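Local coordinates for Sn-glycerol-3-phosphate ABC transporter substrate-binding protein UspB (Mycobacterium tuberculosis, PDB 4MFI) that serves as the substrate-binding subunit of an ABC transporter, with specificity for glycerophosphocholine, which it probably delivers for uptake, at residues 198-203 with 242-247; 208-213 with 235-240. One frame throughout, in Å; residues are numbered along the deposited sequence.

Contact 1 (198-203 with 242-247)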
loop_
_atom_site.group_PDB
_atom_site.type_symbol
_atom_site.label_atom_id
_atom_site.label_comp_id
_atom_site.label_asym_id
_atom_site.label_seq_id
_atom_site.Cartn_x
_atom_site.Cartn_y
_atom_site.Cartn_z
ATOM N N HIS A 198 14.374 -16.277 -5.619
ATOM C CA HIS A 198 13.289 -15.327 -5.378
ATOM C C HIS A 198 12.524 -15.756 -4.148
ATOM O O HIS A 198 12.287 -16.943 -3.950
ATOM C CB HIS A 198 12.341 -15.280 -6.592
ATOM C CG HIS A 198 11.408 -14.109 -6.583
ATOM N ND1 HIS A 198 11.840 -12.817 -6.790
ATOM C CD2 HIS A 198 10.065 -14.032 -6.398
ATOM C CE1 HIS A 198 10.806 -11.993 -6.734
ATOM N NE2 HIS A 198 9.717 -12.705 -6.494
ATOM N N GLY A 199 12.149 -14.791 -3.314
ATOM C CA GLY A 199 11.242 -15.071 -2.212
ATOM C C GLY A 199 9.926 -14.357 -2.426
ATOM O O GLY A 199 9.901 -13.182 -2.790
ATOM N N TRP A 200 8.837 -15.086 -2.202
ATOM C CA TRP A 200 7.487 -14.525 -2.169
ATOM C C TRP A 200 7.097 -14.288 -0.724
ATOM O O TRP A 200 7.394 -15.107 0.144
ATOM C CB TRP A 200 6.482 -15.508 -2.777
ATOM C CG TRP A 200 6.634 -15.730 -4.254
ATOM C CD1 TRP A 200 7.182 -16.823 -4.871
ATOM C CD2 TRP A 200 6.212 -14.845 -5.301
ATOM N NE1 TRP A 200 7.138 -16.664 -6.235
ATOM C CE2 TRP A 200 6.537 -15.464 -6.527
ATOM C CE3 TRP A 200 5.597 -13.589 -5.320
ATOM C CZ2 TRP A 200 6.277 -14.867 -7.758
ATOM C CZ3 TRP A 200 5.332 -12.998 -6.547
ATOM C CH2 TRP A 200 5.676 -13.634 -7.748
ATOM N N ALA A 201 6.387 -13.191 -0.465
ATOM C CA ALA A 201 5.898 -12.922 0.882
ATOM C C ALA A 201 4.978 -14.041 1.366
ATOM O O ALA A 201 4.357 -14.747 0.558
ATOM C CB ALA A 201 5.150 -11.608 0.908
ATOM N N ASN A 202 4.869 -14.180 2.685
ATOM C CA ASN A 202 3.927 -15.129 3.277
ATOM C C ASN A 202 2.531 -14.518 3.399
ATOM O O ASN A 202 2.252 -13.477 2.796
ATOM C CB ASN A 202 4.441 -15.673 4.618
ATOM C CG ASN A 202 4.471 -14.623 5.722
ATOM O OD1 ASN A 202 3.940 -13.513 5.586
ATOM N ND2 ASN A 202 5.076 -14.988 6.843
ATOM N N ALA A 203 1.661 -15.143 4.184
ATOM C CA ALA A 203 0.263 -14.714 4.238
ATOM C C ALA A 203 0.055 -13.318 4.818
ATOM O O ALA A 203 -1.050 -12.782 4.759
ATOM C CB ALA A 203 -0.579 -15.729 4.991
ATOM N N ARG A 242 2.781 -20.757 -8.490
ATOM C CA ARG A 242 2.961 -22.111 -7.981
ATOM C C ARG A 242 4.173 -22.784 -8.613
ATOM O O ARG A 242 4.945 -23.451 -7.921
ATOM C CB ARG A 242 1.710 -22.958 -8.223
ATOM C CG ARG A 242 1.771 -24.331 -7.575
ATOM C CD ARG A 242 0.469 -25.102 -7.794
ATOM N NE ARG A 242 0.541 -26.407 -7.149
ATOM C CZ ARG A 242 1.189 -27.446 -7.665
ATOM N NH1 ARG A 242 1.791 -27.322 -8.844
ATOM N NH2 ARG A 242 1.234 -28.599 -7.010
ATOM N N ASN A 243 4.337 -22.620 -9.925
ATOM C CA ASN A 243 5.440 -23.261 -10.622
ATOM C C ASN A 243 6.784 -22.664 -10.233
ATOM O O ASN A 243 7.792 -23.359 -10.217
ATOM C CB ASN A 243 5.249 -23.188 -12.136
ATOM C CG ASN A 243 4.117 -24.059 -12.618
ATOM O OD1 ASN A 243 3.686 -24.983 -11.923
ATOM N ND2 ASN A 243 3.640 -23.784 -13.824
ATOM N N SER A 244 6.810 -21.374 -9.917
ATOM C CA SER A 244 8.070 -20.765 -9.497
ATOM C C SER A 244 8.603 -21.453 -8.242
ATOM O O SER A 244 9.817 -21.611 -8.077
ATOM C CB SER A 244 7.923 -19.249 -9.284
ATOM O OG SER A 244 7.196 -18.942 -8.104
ATOM N N ILE A 245 7.691 -21.887 -7.378
ATOM C CA ILE A 245 8.056 -22.473 -6.095
ATOM C C ILE A 245 8.242 -23.978 -6.193
ATOM O O ILE A 245 9.139 -24.539 -5.574
ATOM C CB ILE A 245 6.976 -22.149 -5.031
ATOM C CG1 ILE A 245 6.913 -20.634 -4.789
ATOM C CG2 ILE A 245 7.243 -22.892 -3.733
ATOM C CD1 ILE A 245 5.613 -20.182 -4.088
ATOM N N HIS A 246 7.402 -24.628 -6.985
ATOM C CA HIS A 246 7.397 -26.077 -7.026
ATOM C C HIS A 246 8.067 -26.612 -8.286
ATOM O O HIS A 246 9.192 -27.108 -8.214
ATOM C CB HIS A 246 5.981 -26.604 -6.776
ATOM C CG HIS A 246 5.445 -26.189 -5.440
ATOM N ND1 HIS A 246 5.851 -26.782 -4.265
ATOM C CD2 HIS A 246 4.595 -25.198 -5.087
ATOM C CE1 HIS A 246 5.253 -26.190 -3.246
ATOM N NE2 HIS A 246 4.489 -25.222 -3.718
ATOM N N GLY A 247 7.420 -26.455 -9.436
ATOM C CA GLY A 247 7.899 -27.050 -10.676
ATOM C C GLY A 247 9.323 -26.699 -11.070
ATOM O O GLY A 247 10.158 -27.581 -11.271
#

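Contact 2 (208-213 with 235-240)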
loop_
_atom_site.group_PDB
_atom_site.type_symbol
_atom_site.label_atom_id
_atom_site.label_comp_id
_atom_site.label_asym_id
_atom_site.label_seq_id
_atom_site.Cartn_x
_atom_site.Cartn_y
_atom_site.Cartn_z
ATOM N N TRP A 208 -1.170 -8.707 -1.349
ATOM C CA TRP A 208 -0.761 -7.390 -1.824
ATOM C C TRP A 208 0.289 -7.480 -2.923
ATOM O O TRP A 208 0.131 -6.873 -3.985
ATOM C CB TRP A 208 -0.233 -6.559 -0.655
ATOM C CG TRP A 208 -0.001 -5.109 -0.957
ATOM C CD1 TRP A 208 -0.918 -4.202 -1.419
ATOM C CD2 TRP A 208 1.215 -4.381 -0.753
ATOM N NE1 TRP A 208 -0.339 -2.959 -1.530
ATOM C CE2 TRP A 208 0.970 -3.042 -1.124
ATOM C CE3 TRP A 208 2.496 -4.733 -0.296
ATOM C CZ2 TRP A 208 1.950 -2.051 -1.039
ATOM C CZ3 TRP A 208 3.472 -3.751 -0.222
ATOM C CH2 TRP A 208 3.194 -2.424 -0.589
ATOM N N THR A 209 1.358 -8.235 -2.675
ATOM C CA THR A 209 2.462 -8.292 -3.634
ATOM C C THR A 209 2.144 -9.119 -4.878
ATOM O O THR A 209 2.684 -8.839 -5.949
ATOM C CB THR A 209 3.779 -8.796 -3.013
ATOM O OG1 THR A 209 3.605 -10.139 -2.551
ATOM C CG2 THR A 209 4.232 -7.896 -1.861
ATOM N N PHE A 210 1.282 -10.122 -4.762
ATOM C CA PHE A 210 0.906 -10.938 -5.925
ATOM C C PHE A 210 -0.021 -10.183 -6.867
ATOM O O PHE A 210 -0.176 -10.551 -8.030
ATOM C CB PHE A 210 0.246 -12.251 -5.468
ATOM C CG PHE A 210 -0.249 -13.121 -6.599
ATOM C CD1 PHE A 210 0.636 -13.867 -7.362
ATOM C CD2 PHE A 210 -1.612 -13.203 -6.882
ATOM C CE1 PHE A 210 0.174 -14.667 -8.401
ATOM C CE2 PHE A 210 -2.078 -14.003 -7.917
ATOM C CZ PHE A 210 -1.183 -14.736 -8.677
ATOM N N GLN A 211 -0.644 -9.123 -6.365
ATOM C CA GLN A 211 -1.583 -8.356 -7.160
ATOM C C GLN A 211 -0.940 -7.869 -8.452
ATOM O O GLN A 211 -1.567 -7.874 -9.514
ATOM C CB GLN A 211 -2.058 -7.158 -6.345
ATOM C CG GLN A 211 -3.540 -7.081 -6.248
ATOM C CD GLN A 211 -4.054 -5.945 -5.388
ATOM O OE1 GLN A 211 -5.197 -5.528 -5.551
ATOM N NE2 GLN A 211 -3.229 -5.453 -4.453
ATOM N N GLY A 212 0.323 -7.465 -8.350
ATOM C CA GLY A 212 1.056 -6.963 -9.496
ATOM C C GLY A 212 1.256 -7.990 -10.595
ATOM O O GLY A 212 0.833 -7.758 -11.731
ATOM N N PRO A 213 1.921 -9.116 -10.285
ATOM C CA PRO A 213 2.081 -10.133 -11.326
ATOM C C PRO A 213 0.753 -10.634 -11.858
ATOM O O PRO A 213 0.660 -10.883 -13.055
ATOM C CB PRO A 213 2.867 -11.258 -10.631
ATOM C CG PRO A 213 2.927 -10.893 -9.200
ATOM C CD PRO A 213 2.772 -9.405 -9.117
ATOM N N ILE A 235 -6.084 -17.768 -13.047
ATOM C CA ILE A 235 -5.579 -19.107 -12.763
ATOM C C ILE A 235 -4.169 -19.289 -13.346
ATOM O O ILE A 235 -3.295 -19.877 -12.706
ATOM C CB ILE A 235 -6.556 -20.193 -13.262
ATOM C CG1 ILE A 235 -7.829 -20.167 -12.403
ATOM C CG2 ILE A 235 -5.900 -21.575 -13.222
ATOM C CD1 ILE A 235 -8.897 -21.098 -12.858
ATOM N N ALA A 236 -3.933 -18.753 -14.540
ATOM C CA ALA A 236 -2.607 -18.826 -15.149
ATOM C C ALA A 236 -1.552 -18.096 -14.314
ATOM O O ALA A 236 -0.443 -18.606 -14.129
ATOM C CB ALA A 236 -2.640 -18.291 -16.568
ATOM N N ALA A 237 -1.889 -16.907 -13.811
ATOM C CA ALA A 237 -0.984 -16.184 -12.918
ATOM C C ALA A 237 -0.725 -16.983 -11.641
ATOM O O ALA A 237 0.409 -17.049 -11.157
ATOM C CB ALA A 237 -1.538 -14.806 -12.590
ATOM N N GLY A 238 -1.772 -17.605 -11.106
ATOM C CA GLY A 238 -1.620 -18.477 -9.948
ATOM C C GLY A 238 -0.654 -19.620 -10.213
ATOM O O GLY A 238 0.171 -19.969 -9.359
ATOM N N ASN A 239 -0.742 -20.204 -11.405
ATOM C CA ASN A 239 0.169 -21.279 -11.779
ATOM C C ASN A 239 1.595 -20.808 -12.027
ATOM O O ASN A 239 2.534 -21.536 -11.748
ATOM C CB ASN A 239 -0.381 -22.071 -12.966
ATOM C CG ASN A 239 -1.453 -23.055 -12.543
ATOM O OD1 ASN A 239 -2.587 -23.002 -13.007
ATOM N ND2 ASN A 239 -1.095 -23.953 -11.636
ATOM N N PHE A 240 1.762 -19.581 -12.514
ATOM C CA PHE A 240 3.096 -18.987 -12.618
ATOM C C PHE A 240 3.761 -18.969 -11.239
ATOM O O PHE A 240 4.911 -19.384 -11.068
ATOM C CB PHE A 240 2.996 -17.565 -13.177
ATOM C CG PHE A 240 4.249 -16.766 -13.033
ATOM C CD1 PHE A 240 5.254 -16.865 -13.986
ATOM C CD2 PHE A 240 4.424 -15.899 -11.963
ATOM C CE1 PHE A 240 6.415 -16.124 -13.875
ATOM C CE2 PHE A 240 5.609 -15.159 -11.839
ATOM C CZ PHE A 240 6.594 -15.276 -12.799
#

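Contact 1 (198-203 with 242-247)
The one polar bond between strand 198-201 and the end of helix 232-245 runs from the indole N-H of W200 to the hydroxyl of S244. NE1 of W200 lies 2.9 Å from OG of S244, and the angle at the hydrogen is 150°, so the bond is moderately bent. The oxygen sits beyond the pyrrole edge of the indole, tilted 20° out of the ring plane. Serine suits the spot because its hydroxyl can serve two partners: OG accepts from the tryptophan and also bonds to the carbonyl of Y241, one turn back. With chi1 at 73°, S244 holds OG between its own N and carbonyl carbon, where it can turn back to that carbonyl and still meet the indole. A buried indole N-H is thereby satisfied, and the rotation of the hydroxyl is restrained.

The two segments belong to a beta-alpha-beta crossover in the solute-binding protein fold. Strand 198-201 pairs in parallel with strand 251-254, and helix 232-245 lies on the connection between them. W200 makes backbone hydrogen bonds with A252 and A254, which tie the indole's base to the neighbouring strand.

Apolar contact comes from I245, the next residue of the helix, in an oblique approach to the pyrrole end of the indole. A long branched chain is apt here, since the CG1-CD1 arm of I245 reaches the indole, CG1 and CD1 both standing 3.8 Å from W200 CD1, and A251 lies against both residues.

Aromatic contacts complete the setting of the indole. Two residues earlier on the same strand, H198 places CD2 3.8 Å above one face of the W200 ring, toward its rim, while its ND1 is bonded to S268. Y241 meets the indole edge-to-face.

Contact 2 (208-213 with 235-240)
F210 reaches from the region where helix 206-209 gives way to helix 211-216 and touches A237 and G238 in the middle of helix 232-245. These helices lie within the connection of a beta-alpha-beta crossover, between the parallel strands 198-201 and 251-254 of the solute-binding protein fold.

Along the first segment, T209 packs on A201 of the preceding strand. F210 then carries the direct contact. Its CG is anti to the backbone N (chi1 177°), which extends the ring from the chain and brings the outer rim to the helix. The ring comes edge-on: F210 CE1 is 3.7 Å from A237 O, and A237 C lies in the ring plane beyond CZ. No hydrogen bond crosses here, but the weakly positive aromatic C-H edge is probably agreeable company for a carbonyl oxygen. The same ring edge also makes an apolar contact, F210 CZ lying 3.9 Å from A237 CB. The short side chain of A237 lets the ring edge come up to the backbone, and the phenylalanine is long enough to bridge the 8.9 Å between F210 CA and G238 CA. G238 offers the ring its backbone atoms.

On its other sides the first segment is fastened by W208 NE1, bonded to T304 O, and by the Q211 amide, bonded to D382 and Q381. G212 has no side chain to collide with the following ring, and P213, near the start of helix 211-216, suits a first turn, where a missing amide hydrogen costs little. The P213 ring approaches F240 loosely, P213 CB to F240 CE2 being 4.9 Å. Two residues before F240, F210 CZ comes within 3.8 Å of G238 N.

How the contacts relate
Following the chain from the N terminus, strand 198-201 comes first, with helix 206-209 and helix 211-216 close behind; helix 232-245 then answers both. Its middle closes the shorter loop of contact 2, with 21 residues between the segments, and its last turn closes the longer loop of contact 1, with 38. Contact 2 is therefore nested inside contact 1, and their centres lie about 10 Å apart. The two also touch: the six-membered part of the W200 indole packs against P213 and F240, its CZ2 being 4.1 Å from F240 CE2. One helix is thus tied at successive levels to a strand and to the helical connection that follows it.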